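Local coordinates for protein E1 (Kluyveromyces marxianus, PDB 3VX6) that activates the ubiquitin-like proteins ATG12 and ATG8 as the E1-like enzyme of autophagy and cytoplasm-to-vacuole transport, at residues 24-28 and 134-138. Sequence-based numbering, arbitrary orientation.
Sequences FHELS and YKFYY
F24 O, which lies near F136 CE1 but well off the plane of that ring, accepts a sound bond from the backbone N of S28 at 2.7 Å; S28 OG also points at it, but is modelled too close for that second bond to be more than doubtful. That hydroxyl also lies near the plane of the F136 ring, at the edge formed by CE1 and CZ. The apolar core of the contact is a worked example of a reciprocal pair of CH-pi contacts: F136 CB sits over the middle of the F24 ring, 3.5 Å from its centroid, while F24 CB lies over the F136 ring, 3.7 Å from that centroid. The side chains run antiparallel alongside one another, their planes meeting obliquely at 31°. With CG anti to its carbonyl carbon (chi1 -78°), F24 turns an edge to the face of Y138, centroids 4.8 Å apart. Replacement by an alanine here would remove the ring, and is likely to leave F136 CB without the face beneath it and Y138 without the edge against its face. By this aromatic cluster helix 21-33 packs on the mixed sheet of strands 123-130, 135-144 and 273-275, segment 24-28 running at 98° to segment 135-138; V19, M125 and I275 also touch F24.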
ATOM      1  N   PHE A  24     -16.980   9.819  -5.205  1.00 48.88           N
ATOM      2  CA  PHE A  24     -17.113  11.224  -4.872  1.00 51.44           C
ATOM      3  C   PHE A  24     -18.570  11.533  -4.653  1.00 53.06           C
ATOM      4  O   PHE A  24     -18.911  12.497  -3.974  1.00 54.28           O
ATOM      5  CB  PHE A  24     -16.547  12.090  -5.981  1.00 52.74           C
ATOM      6  CG  PHE A  24     -15.064  12.157  -5.964  1.00 55.59           C
ATOM      7  CD1 PHE A  24     -14.322  11.715  -7.049  1.00 56.74           C
ATOM      8  CD2 PHE A  24     -14.398  12.614  -4.832  1.00 54.96           C
ATOM      9  CE1 PHE A  24     -12.943  11.726  -7.004  1.00 57.60           C
ATOM     10  CE2 PHE A  24     -13.026  12.627  -4.779  1.00 55.27           C
ATOM     11  CZ  PHE A  24     -12.297  12.184  -5.861  1.00 57.00           C
ATOM     12  N   HIS A  25     -19.428  10.714  -5.245  1.00 53.24           N
ATOM     13  CA  HIS A  25     -20.845  10.882  -5.061  1.00 54.60           C
ATOM     14  C   HIS A  25     -21.051  10.458  -3.622  1.00 54.55           C
ATOM     15  O   HIS A  25     -21.719  11.136  -2.855  1.00 54.38           O
ATOM     16  CB  HIS A  25     -21.626   9.970  -6.009  1.00 57.54           C
ATOM     17  CG  HIS A  25     -22.059  10.645  -7.278  1.00 60.83           C
ATOM     18  ND1 HIS A  25     -21.185  11.322  -8.103  1.00 61.18           N
ATOM     19  CD2 HIS A  25     -23.275  10.729  -7.869  1.00 62.64           C
ATOM     20  CE1 HIS A  25     -21.841  11.794  -9.148  1.00 60.93           C
ATOM     21  NE2 HIS A  25     -23.110  11.448  -9.031  1.00 63.86           N
ATOM     22  N   GLU A  26     -20.439   9.342  -3.252  1.00 55.01           N
ATOM     23  CA  GLU A  26     -20.556   8.837  -1.896  1.00 57.08           C
ATOM     24  C   GLU A  26     -19.800   9.757  -0.946  1.00 58.32           C
ATOM     25  O   GLU A  26     -20.259  10.020   0.162  1.00 59.23           O
ATOM     26  CB  GLU A  26     -20.008   7.407  -1.809  1.00 57.81           C
ATOM     27  CG  GLU A  26     -20.093   6.764  -0.421  1.00 58.37           C
ATOM     28  CD  GLU A  26     -21.520   6.617   0.107  1.00 59.68           C
ATOM     29  OE1 GLU A  26     -22.481   6.974  -0.615  1.00 60.86           O
ATOM     30  OE2 GLU A  26     -21.678   6.136   1.252  1.00 58.48           O
ATOM     31  N   LEU A  27     -18.642  10.247  -1.373  1.00 59.09           N
ATOM     32  CA  LEU A  27     -17.875  11.147  -0.527  1.00 59.30           C
ATOM     33  C   LEU A  27     -18.764  12.338  -0.290  1.00 60.04           C
ATOM     34  O   LEU A  27     -18.894  12.810   0.833  1.00 62.05           O
ATOM     35  CB  LEU A  27     -16.579  11.603  -1.209  1.00 58.62           C
ATOM     36  CG  LEU A  27     -15.789  12.691  -0.466  1.00 57.01           C
ATOM     37  CD1 LEU A  27     -15.526  12.258   0.967  1.00 55.94           C
ATOM     38  CD2 LEU A  27     -14.487  12.958  -1.184  1.00 55.90           C
ATOM     39  N   SER A  28     -19.381  12.819  -1.363  1.00 60.28           N
ATOM     40  CA  SER A  28     -20.279  13.957  -1.267  1.00 60.82           C
ATOM     41  C   SER A  28     -21.357  13.621  -0.252  1.00 62.17           C
ATOM     42  O   SER A  28     -21.575  14.364   0.700  1.00 62.09           O
ATOM     43  CB  SER A  28     -20.920  14.247  -2.624  1.00 60.33           C
ATOM     44  OG  SER A  28     -19.954  14.662  -3.573  1.00 57.12           O
ATOM     45  N   TYR A 134     -18.922  21.765  -8.487  1.00 68.02           N
ATOM     46  CA  TYR A 134     -19.020  20.327  -8.737  1.00 68.46           C
ATOM     47  C   TYR A 134     -17.761  19.718  -9.381  1.00 67.77           C
ATOM     48  O   TYR A 134     -17.815  19.085 -10.435  1.00 67.15           O
ATOM     49  CB  TYR A 134     -20.268  20.035  -9.574  1.00 70.36           C
ATOM     50  CG  TYR A 134     -20.725  18.604  -9.460  1.00 74.22           C
ATOM     51  CD1 TYR A 134     -19.952  17.568  -9.982  1.00 76.36           C
ATOM     52  CD2 TYR A 134     -21.910  18.272  -8.802  1.00 76.28           C
ATOM     53  CE1 TYR A 134     -20.336  16.234  -9.857  1.00 77.39           C
ATOM     54  CE2 TYR A 134     -22.306  16.925  -8.669  1.00 77.84           C
ATOM     55  CZ  TYR A 134     -21.504  15.916  -9.202  1.00 77.47           C
ATOM     56  OH  TYR A 134     -21.836  14.586  -9.078  1.00 77.84           O
ATOM     57  N   LYS A 135     -16.627  19.918  -8.715  1.00 66.52           N
ATOM     58  CA  LYS A 135     -15.338  19.423  -9.176  1.00 65.01           C
ATOM     59  C   LYS A 135     -14.670  18.776  -7.971  1.00 64.07           C
ATOM     60  O   LYS A 135     -14.673  19.334  -6.878  1.00 62.82           O
ATOM     61  CB  LYS A 135     -14.485  20.584  -9.689  1.00 65.95           C
ATOM     62  CG  LYS A 135     -15.199  21.477 -10.697  1.00 66.28           C
ATOM     63  CD  LYS A 135     -14.418  22.756 -10.982  1.00 66.93           C
ATOM     64  CE  LYS A 135     -15.211  23.702 -11.886  1.00 66.40           C
ATOM     65  NZ  LYS A 135     -14.525  25.017 -12.072  1.00 64.85           N
ATOM     66  N   PHE A 136     -14.093  17.597  -8.174  1.00 62.88           N
ATOM     67  CA  PHE A 136     -13.456  16.874  -7.083  1.00 60.36           C
ATOM     68  C   PHE A 136     -11.971  16.684  -7.256  1.00 57.86           C
ATOM     69  O   PHE A 136     -11.543  15.854  -8.040  1.00 56.57           O
ATOM     70  CB  PHE A 136     -14.117  15.517  -6.923  1.00 60.59           C
ATOM     71  CG  PHE A 136     -15.569  15.609  -6.631  1.00 63.37           C
ATOM     72  CD1 PHE A 136     -16.041  15.483  -5.326  1.00 64.56           C
ATOM     73  CD2 PHE A 136     -16.473  15.884  -7.652  1.00 63.59           C
ATOM     74  CE1 PHE A 136     -17.391  15.631  -5.040  1.00 63.49           C
ATOM     75  CE2 PHE A 136     -17.824  16.035  -7.376  1.00 64.02           C
ATOM     76  CZ  PHE A 136     -18.284  15.908  -6.064  1.00 64.08           C
ATOM     77  N   TYR A 137     -11.194  17.452  -6.500  1.00 55.83           N
ATOM     78  CA  TYR A 137      -9.746  17.370  -6.536  1.00 53.82           C
ATOM     79  C   TYR A 137      -9.310  16.306  -5.524  1.00 53.14           C
ATOM     80  O   TYR A 137      -9.765  16.306  -4.385  1.00 54.36           O
ATOM     81  CB  TYR A 137      -9.154  18.723  -6.155  1.00 54.13           C
ATOM     82  CG  TYR A 137      -9.706  19.876  -6.967  1.00 57.79           C
ATOM     83  CD1 TYR A 137      -8.922  20.526  -7.923  1.00 58.56           C
ATOM     84  CD2 TYR A 137     -11.031  20.298  -6.804  1.00 59.37           C
ATOM     85  CE1 TYR A 137      -9.445  21.570  -8.700  1.00 59.87           C
ATOM     86  CE2 TYR A 137     -11.565  21.340  -7.580  1.00 59.38           C
ATOM     87  CZ  TYR A 137     -10.766  21.966  -8.523  1.00 59.98           C
ATOM     88  OH  TYR A 137     -11.294  22.961  -9.305  1.00 61.34           O
ATOM     89  N   TYR A 138      -8.454  15.378  -5.932  1.00 50.59           N
ATOM     90  CA  TYR A 138      -7.990  14.367  -4.996  1.00 48.54           C
ATOM     91  C   TYR A 138      -6.602  13.875  -5.315  1.00 47.37           C
ATOM     92  O   TYR A 138      -6.082  14.076  -6.414  1.00 46.04           O
ATOM     93  CB  TYR A 138      -8.923  13.170  -4.949  1.00 49.18           C
ATOM     94  CG  TYR A 138      -9.022  12.426  -6.244  1.00 50.47           C
ATOM     95  CD1 TYR A 138      -9.657  12.998  -7.339  1.00 50.36           C
ATOM     96  CD2 TYR A 138      -8.526  11.124  -6.364  1.00 51.95           C
ATOM     97  CE1 TYR A 138      -9.807  12.301  -8.521  1.00 53.71           C
ATOM     98  CE2 TYR A 138      -8.671  10.408  -7.548  1.00 52.78           C
ATOM     99  CZ  TYR A 138      -9.317  11.007  -8.626  1.00 53.85           C
ATOM    100  OH  TYR A 138      -9.490  10.331  -9.814  1.00 53.15           O
TER